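Local coordinates for protein excinuclease ABC, subunit A. (Deinococcus radiodurans, PDB 2VF7) that binds and hydrolyses ATP and binds DNA as a zinc-containing, ABC-type UvrA subunit that probably takes part in recognising DNA damage for excision repair, at residues S600-Y605 against G720-G725; E647-V652 against Y661-V666. The protein carries 1 engineered substitution. All blocks are in the same frame, centred on the assembly; numbering follows the deposited sequence.

Contact 1: residues S600-Y605 against G720-G725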
ATOM      1  N   SER A 600      24.302  13.349   6.721  1.00 59.56           N
ATOM      2  CA  SER A 600      24.474  14.543   7.542  1.00 59.89           C
ATOM      3  C   SER A 600      24.353  14.249   9.023  1.00 60.03           C
ATOM      4  O   SER A 600      23.538  13.405   9.443  1.00 59.28           O
ATOM      5  CB  SER A 600      23.444  15.593   7.166  1.00 59.58           C
ATOM      6  OG  SER A 600      23.590  15.992   5.811  1.00 60.46           O
ATOM      7  N   ASN A 601      25.171  14.963   9.800  1.00 60.16           N
ATOM      8  CA  ASN A 601      25.116  14.924  11.250  1.00 60.07           C
ATOM      9  C   ASN A 601      25.802  16.164  11.870  1.00 60.97           C
ATOM     10  O   ASN A 601      26.438  16.949  11.157  1.00 60.58           O
ATOM     11  CB  ASN A 601      25.651  13.568  11.770  1.00 60.08           C
ATOM     12  CG  ASN A 601      27.037  13.202  11.223  1.00 58.52           C
ATOM     13  OD1 ASN A 601      27.313  12.040  10.962  1.00 59.40           O
ATOM     14  ND2 ASN A 601      27.905  14.183  11.064  1.00 53.71           N
ATOM     15  N   MET A 602      25.636  16.380  13.175  1.00 62.06           N
ATOM     16  CA  MET A 602      26.345  17.482  13.856  1.00 62.57           C
ATOM     17  C   MET A 602      27.834  17.438  13.562  1.00 61.61           C
ATOM     18  O   MET A 602      28.448  18.477  13.271  1.00 61.11           O
ATOM     19  CB  MET A 602      26.207  17.383  15.373  1.00 63.08           C
ATOM     20  CG  MET A 602      25.033  18.112  15.994  1.00 63.54           C
ATOM     21  SD  MET A 602      24.733  17.402  17.638  1.00 64.35           S
ATOM     22  CE  MET A 602      24.042  18.811  18.458  1.00 65.37           C
ATOM     23  N   ALA A 603      28.406  16.235  13.659  1.00 60.14           N
ATOM     24  CA  ALA A 603      29.861  16.042  13.613  1.00 60.35           C
ATOM     25  C   ALA A 603      30.494  16.690  12.398  1.00 60.43           C
ATOM     26  O   ALA A 603      31.594  17.236  12.438  1.00 61.54           O
ATOM     27  CB  ALA A 603      30.201  14.565  13.620  1.00 59.65           C
ATOM     28  N   THR A 604      29.766  16.620  11.307  1.00 60.03           N
ATOM     29  CA  THR A 604      30.272  17.003  10.018  1.00 59.17           C
ATOM     30  C   THR A 604      29.760  18.396   9.616  1.00 58.90           C
ATOM     31  O   THR A 604      30.423  19.082   8.852  1.00 59.41           O
ATOM     32  CB  THR A 604      29.906  15.893   9.040  1.00 59.19           C
ATOM     33  OG1 THR A 604      30.888  15.818   8.016  1.00 60.53           O
ATOM     34  CG2 THR A 604      28.466  16.037   8.488  1.00 57.29           C
ATOM     35  N   TYR A 605      28.609  18.812  10.172  1.00 57.79           N
ATOM     36  CA  TYR A 605      28.027  20.139   9.933  1.00 56.97           C
ATOM     37  C   TYR A 605      28.761  21.256  10.710  1.00 56.90           C
ATOM     38  O   TYR A 605      28.829  22.417  10.258  1.00 55.84           O
ATOM     39  CB  TYR A 605      26.510  20.167  10.268  1.00 55.86           C
ATOM     40  CG  TYR A 605      25.818  21.435   9.761  1.00 56.10           C
ATOM     41  CD1 TYR A 605      25.270  21.492   8.470  1.00 55.32           C
ATOM     42  CD2 TYR A 605      25.753  22.598  10.550  1.00 54.79           C
ATOM     43  CE1 TYR A 605      24.657  22.656   7.997  1.00 52.77           C
ATOM     44  CE2 TYR A 605      25.160  23.759  10.074  1.00 52.83           C
ATOM     45  CZ  TYR A 605      24.617  23.777   8.798  1.00 53.30           C
ATOM     46  OH  TYR A 605      24.021  24.928   8.322  1.00 55.78           O
ATOM     47  N   GLY A 720      22.923  18.849  24.513  1.00 53.13           N
ATOM     48  CA  GLY A 720      23.860  17.906  25.071  1.00 52.87           C
ATOM     49  C   GLY A 720      23.446  16.457  24.902  1.00 53.32           C
ATOM     50  O   GLY A 720      24.277  15.564  24.996  1.00 52.86           O
ATOM     51  N   TYR A 721      22.158  16.231  24.650  1.00 53.45           N
ATOM     52  CA  TYR A 721      21.615  14.878  24.575  1.00 53.28           C
ATOM     53  C   TYR A 721      21.835  14.240  23.207  1.00 53.42           C
ATOM     54  O   TYR A 721      21.724  13.025  23.064  1.00 53.37           O
ATOM     55  CB  TYR A 721      20.122  14.863  24.994  1.00 53.57           C
ATOM     56  CG  TYR A 721      19.193  15.679  24.112  1.00 52.81           C
ATOM     57  CD1 TYR A 721      18.497  15.088  23.062  1.00 52.83           C
ATOM     58  CD2 TYR A 721      19.019  17.042  24.330  1.00 52.82           C
ATOM     59  CE1 TYR A 721      17.656  15.829  22.256  1.00 52.42           C
ATOM     60  CE2 TYR A 721      18.198  17.791  23.525  1.00 52.15           C
ATOM     61  CZ  TYR A 721      17.514  17.184  22.494  1.00 53.06           C
ATOM     62  OH  TYR A 721      16.683  17.944  21.703  1.00 53.48           O
ATOM     63  N   LEU A 722      22.162  15.058  22.207  1.00 53.36           N
ATOM     64  CA  LEU A 722      22.339  14.559  20.858  1.00 53.72           C
ATOM     65  C   LEU A 722      23.676  13.840  20.684  1.00 54.12           C
ATOM     66  O   LEU A 722      24.631  14.163  21.382  1.00 54.42           O
ATOM     67  CB  LEU A 722      22.196  15.700  19.843  1.00 53.54           C
ATOM     68  CG  LEU A 722      20.817  16.346  19.732  1.00 53.88           C
ATOM     69  CD1 LEU A 722      20.832  17.411  18.684  1.00 53.70           C
ATOM     70  CD2 LEU A 722      19.767  15.307  19.382  1.00 53.97           C
ATOM     71  N   ARG A 723      23.726  12.894  19.736  1.00 53.54           N
ATOM     72  CA  ARG A 723      24.917  12.120  19.414  1.00 53.62           C
ATOM     73  C   ARG A 723      25.642  12.697  18.200  1.00 54.32           C
ATOM     74  O   ARG A 723      25.022  13.081  17.209  1.00 54.93           O
ATOM     75  CB  ARG A 723      24.566  10.644  19.154  1.00 53.58           C
ATOM     76  CG  ARG A 723      24.080   9.886  20.382  1.00 52.80           C
ATOM     77  CD  ARG A 723      23.853   8.398  20.096  1.00 54.62           C
ATOM     78  NE  ARG A 723      22.689   8.177  19.237  1.00 60.49           N
ATOM     79  CZ  ARG A 723      21.411   8.179  19.656  1.00 62.40           C
ATOM     80  NH1 ARG A 723      21.104   8.379  20.949  1.00 59.47           N
ATOM     81  NH2 ARG A 723      20.429   7.997  18.775  1.00 59.17           N
ATOM     82  N   LEU A 724      26.967  12.758  18.286  1.00 54.28           N
ATOM     83  CA  LEU A 724      27.809  13.354  17.246  1.00 53.66           C
ATOM     84  C   LEU A 724      27.463  12.907  15.830  1.00 53.10           C
ATOM     85  O   LEU A 724      27.379  13.726  14.927  1.00 53.39           O
ATOM     86  CB  LEU A 724      29.283  13.050  17.553  1.00 53.96           C
ATOM     87  CG  LEU A 724      29.984  14.156  18.325  1.00 53.25           C
ATOM     88  CD1 LEU A 724      29.120  14.608  19.471  1.00 53.12           C
ATOM     89  CD2 LEU A 724      31.347  13.677  18.785  1.00 53.34           C
ATOM     90  N   GLY A 725      27.249  11.609  15.658  1.00 52.53           N
ATOM     91  CA  GLY A 725      26.912  11.001  14.371  1.00 52.64           C
ATOM     92  C   GLY A 725      25.418  10.797  14.125  1.00 52.81           C
ATOM     93  O   GLY A 725      25.028  10.233  13.105  1.00 53.33           O
TER
HETATM   94  O   HOH W   1      23.743  14.633  14.788  1.00 32.86           O
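Met602 lays its SD and CE against Leu722, CE coming within 3.5 Å of Leu722 CD1, the two side chains crossing at about a right angle. This packs the N-capped first turn of the short helix 602-605 onto the loop that leads to helix 733-743 in the ABC ATPase fold. The chain of Met602 is extended beyond CG, chi3 151° carrying CE out to the leucine; an unbranched, flexible methionine suits this reach, and its side chain also touches Leu714 and Ile739. Leu722 belongs to an ADP pocket, so the helix abuts a residue that itself touches nucleotide. Asn601 occupies the N-cap, and its backbone O accepts the bond from Tyr605 N. Its CB meets Leu724 O at 3.6 Å and its CG lies 3.8 Å from Gly725 CA. An alanine here would keep the CB contact with Leu724 O but would probably open a gap beside Gly725 CA, where the amide carbon now packs. Two amides at the helix start turn to the loop, one directly and one through water. Ala603 N donates to Leu724 O at 3.0 Å with an N-H...O angle of 146°, and the small Ala603 CB fits beside the same oxygen. Met602 N is served by a water 3.0 Å away, which in turn donates to Arg723 O at 3.1 Å.

Contact 2: residues E647-V652 against Y661-V666; sequences EGWVMV and YAPCPV. With ZN (zinc ion), chain G.
Strands 649-652 and 661-663 run antiparallel with a marked twist, their directions 137° apart, and Val650 and Ala662 form a hydrogen-bonded pair, with Ala662 N to Val650 O (2.9 Å) the surer bond. They form a beta hairpin lying between the two CxxC pairs of a four-cysteine zinc site. Val650 and Ala662 share one face of the hairpin, where the alanine methyl also packs against Val652 CG1 at 3.8 Å. On the other face Met651 sets its sulfur over the Tyr661 ring, a Met-aromatic contact with SD 4.5 Å from the ring centre and offset toward the rim. Met651 CG is anti to the backbone N, and the chain bends at chi2 (107°). Trp649 pairs with Pro663 in the register, and although their side chains diverge, Pro663 CA lies over the five-membered ring at 3.8 Å from its centre, a CH-pi contact. Gly648 has a positive phi (81°), and a CB there would crowd Trp649 CE3, so glycine suits the turn; its oxygen accepts from Cys664 N at 3.0 Å, the donor standing above the carbonyl plane. This bond holds the backbone of Cys664 to Gly648, and its SG joins Cys641, Cys644 and Cys667 round the zinc ion, 2.4 Å from the metal. The same Cys664 SG accepts from Val666 N at 3.5 Å, a bond likely to ease the negative charge on the sulfur.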
ATOM      1  N   GLU A 647      26.336   5.850   5.154  1.00 57.35           N
ATOM      2  CA  GLU A 647      25.166   6.512   5.755  1.00 57.32           C
ATOM      3  C   GLU A 647      24.655   5.809   7.011  1.00 57.24           C
ATOM      4  O   GLU A 647      23.941   6.406   7.810  1.00 57.15           O
ATOM      5  CB  GLU A 647      24.031   6.654   4.741  1.00 57.45           C
ATOM      6  CG  GLU A 647      24.453   7.402   3.501  1.00 59.65           C
ATOM      7  CD  GLU A 647      23.305   7.911   2.664  1.00 62.55           C
ATOM      8  OE1 GLU A 647      22.134   7.549   2.941  1.00 64.00           O
ATOM      9  OE2 GLU A 647      23.586   8.692   1.726  1.00 62.57           O
ATOM     10  N   GLY A 648      25.027   4.546   7.181  1.00 57.76           N
ATOM     11  CA  GLY A 648      24.700   3.770   8.376  1.00 58.39           C
ATOM     12  C   GLY A 648      23.298   3.215   8.344  1.00 58.98           C
ATOM     13  O   GLY A 648      22.971   2.296   9.087  1.00 58.06           O
ATOM     14  N   TRP A 649      22.489   3.799   7.459  1.00 60.38           N
ATOM     15  CA  TRP A 649      21.061   3.543   7.344  1.00 61.93           C
ATOM     16  C   TRP A 649      20.633   3.319   5.901  1.00 62.35           C
ATOM     17  O   TRP A 649      21.243   3.847   4.974  1.00 62.70           O
ATOM     18  CB  TRP A 649      20.270   4.692   7.964  1.00 62.39           C
ATOM     19  CG  TRP A 649      19.861   4.393   9.369  1.00 63.59           C
ATOM     20  CD1 TRP A 649      18.740   3.711   9.777  1.00 64.80           C
ATOM     21  CD2 TRP A 649      20.570   4.730  10.556  1.00 62.67           C
ATOM     22  NE1 TRP A 649      18.701   3.622  11.151  1.00 64.08           N
ATOM     23  CE2 TRP A 649      19.819   4.232  11.653  1.00 63.15           C
ATOM     24  CE3 TRP A 649      21.767   5.395  10.801  1.00 61.87           C
ATOM     25  CZ2 TRP A 649      20.222   4.389  12.959  1.00 62.79           C
ATOM     26  CZ3 TRP A 649      22.159   5.571  12.099  1.00 64.97           C
ATOM     27  CH2 TRP A 649      21.393   5.064  13.171  1.00 65.12           C
ATOM     28  N   VAL A 650      19.590   2.518   5.723  1.00 63.02           N
ATOM     29  CA  VAL A 650      19.111   2.151   4.394  1.00 63.79           C
ATOM     30  C   VAL A 650      17.607   2.417   4.234  1.00 64.32           C
ATOM     31  O   VAL A 650      16.816   2.160   5.149  1.00 63.58           O
ATOM     32  CB  VAL A 650      19.480   0.679   4.045  1.00 63.97           C
ATOM     33  CG1 VAL A 650      18.492  -0.333   4.677  1.00 63.50           C
ATOM     34  CG2 VAL A 650      19.567   0.493   2.536  1.00 64.67           C
ATOM     35  N   MET A 651      17.232   2.943   3.071  1.00 65.54           N
ATOM     36  CA  MET A 651      15.835   3.272   2.784  1.00 66.81           C
ATOM     37  C   MET A 651      14.984   2.024   2.526  1.00 67.54           C
ATOM     38  O   MET A 651      15.334   1.162   1.713  1.00 67.50           O
ATOM     39  CB  MET A 651      15.725   4.236   1.595  1.00 66.98           C
ATOM     40  CG  MET A 651      14.289   4.643   1.263  1.00 67.61           C
ATOM     41  SD  MET A 651      13.855   6.327   1.726  1.00 69.16           S
ATOM     42  CE  MET A 651      14.018   7.110   0.121  1.00 69.56           C
ATOM     43  N   VAL A 652      13.856   1.944   3.222  1.00 68.52           N
ATOM     44  CA  VAL A 652      12.937   0.845   3.026  1.00 69.61           C
ATOM     45  C   VAL A 652      11.724   1.312   2.220  1.00 70.44           C
ATOM     46  O   VAL A 652      10.696   1.705   2.773  1.00 70.42           O
ATOM     47  CB  VAL A 652      12.578   0.105   4.353  1.00 69.66           C
ATOM     48  CG1 VAL A 652      13.809  -0.622   4.898  1.00 69.45           C
ATOM     49  CG2 VAL A 652      12.013   1.047   5.402  1.00 69.55           C
ATOM     50  N   TYR A 661      13.636   4.914   7.227  1.00 62.86           N
ATOM     51  CA  TYR A 661      15.011   4.377   7.281  1.00 61.26           C
ATOM     52  C   TYR A 661      15.214   3.248   8.302  1.00 60.50           C
ATOM     53  O   TYR A 661      14.762   3.339   9.432  1.00 60.25           O
ATOM     54  CB  TYR A 661      16.039   5.499   7.522  1.00 60.57           C
ATOM     55  CG  TYR A 661      16.298   6.392   6.319  1.00 59.30           C
ATOM     56  CD1 TYR A 661      15.599   7.593   6.151  1.00 59.09           C
ATOM     57  CD2 TYR A 661      17.233   6.030   5.348  1.00 57.87           C
ATOM     58  CE1 TYR A 661      15.837   8.421   5.041  1.00 59.57           C
ATOM     59  CE2 TYR A 661      17.482   6.840   4.235  1.00 58.29           C
ATOM     60  CZ  TYR A 661      16.787   8.043   4.089  1.00 59.52           C
ATOM     61  OH  TYR A 661      17.025   8.846   2.980  1.00 58.79           O
ATOM     62  N   ALA A 662      15.889   2.185   7.874  1.00 59.89           N
ATOM     63  CA  ALA A 662      16.249   1.061   8.738  1.00 59.67           C
ATOM     64  C   ALA A 662      17.774   0.995   8.859  1.00 59.27           C
ATOM     65  O   ALA A 662      18.473   1.517   7.992  1.00 59.29           O
ATOM     66  CB  ALA A 662      15.712  -0.229   8.157  1.00 59.37           C
ATOM     67  N   PRO A 663      18.306   0.381   9.941  1.00 59.28           N
ATOM     68  CA  PRO A 663      19.782   0.334  10.029  1.00 58.90           C
ATOM     69  C   PRO A 663      20.365  -0.567   8.941  1.00 58.49           C
ATOM     70  O   PRO A 663      19.740  -1.547   8.557  1.00 59.19           O
ATOM     71  CB  PRO A 663      20.047  -0.247  11.424  1.00 58.93           C
ATOM     72  CG  PRO A 663      18.719  -0.181  12.152  1.00 59.52           C
ATOM     73  CD  PRO A 663      17.665  -0.280  11.095  1.00 59.26           C
ATOM     74  N   CYS A 664      21.535  -0.214   8.424  1.00 57.91           N
ATOM     75  CA  CYS A 664      22.199  -1.009   7.403  1.00 57.32           C
ATOM     76  C   CYS A 664      22.403  -2.462   7.868  1.00 57.20           C
ATOM     77  O   CYS A 664      22.879  -2.695   8.969  1.00 57.14           O
ATOM     78  CB  CYS A 664      23.533  -0.363   7.053  1.00 57.15           C
ATOM     79  SG  CYS A 664      24.521  -1.287   5.894  1.00 57.62           S
ATOM     80  N   PRO A 665      22.008  -3.450   7.033  1.00 57.26           N
ATOM     81  CA  PRO A 665      22.156  -4.863   7.392  1.00 56.91           C
ATOM     82  C   PRO A 665      23.606  -5.344   7.553  1.00 56.96           C
ATOM     83  O   PRO A 665      23.835  -6.410   8.106  1.00 56.80           O
ATOM     84  CB  PRO A 665      21.486  -5.584   6.226  1.00 57.08           C
ATOM     85  CG  PRO A 665      21.527  -4.614   5.105  1.00 56.83           C
ATOM     86  CD  PRO A 665      21.351  -3.290   5.724  1.00 56.70           C
ATOM     87  N   VAL A 666      24.571  -4.548   7.105  1.00 57.14           N
ATOM     88  CA  VAL A 666      25.980  -4.958   7.092  1.00 56.63           C
ATOM     89  C   VAL A 666      26.823  -4.287   8.186  1.00 57.06           C
ATOM     90  O   VAL A 666      27.647  -4.927   8.815  1.00 57.52           O
ATOM     91  CB  VAL A 666      26.615  -4.681   5.727  1.00 56.46           C
ATOM     92  CG1 VAL A 666      28.071  -5.134   5.704  1.00 56.27           C
ATOM     93  CG2 VAL A 666      25.839  -5.372   4.655  1.00 54.08           C
TER
HETATM   94 ZN    ZN G 904      26.555  -0.041   6.303  1.00 55.91          ZN

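Both contacts lie within the ABC ATPase part of the chain, with contact 2 nested in the loop that contact 1 closes. Their centres stand 18 Å apart and their nearest atoms about 6 Å, without touching. Contact 1 is buried: it joins a helix start to a loop distant in sequence through apolar packing, a single direct backbone bond and a bridging water. Contact 2 is only partly buried and local, a hairpin that combines paired strands, CH-pi and Met-aromatic contacts and a metal ligand. They share no helix or strand: contact 1 includes residues of an ADP pocket, contact 2 a ligand of the zinc ion.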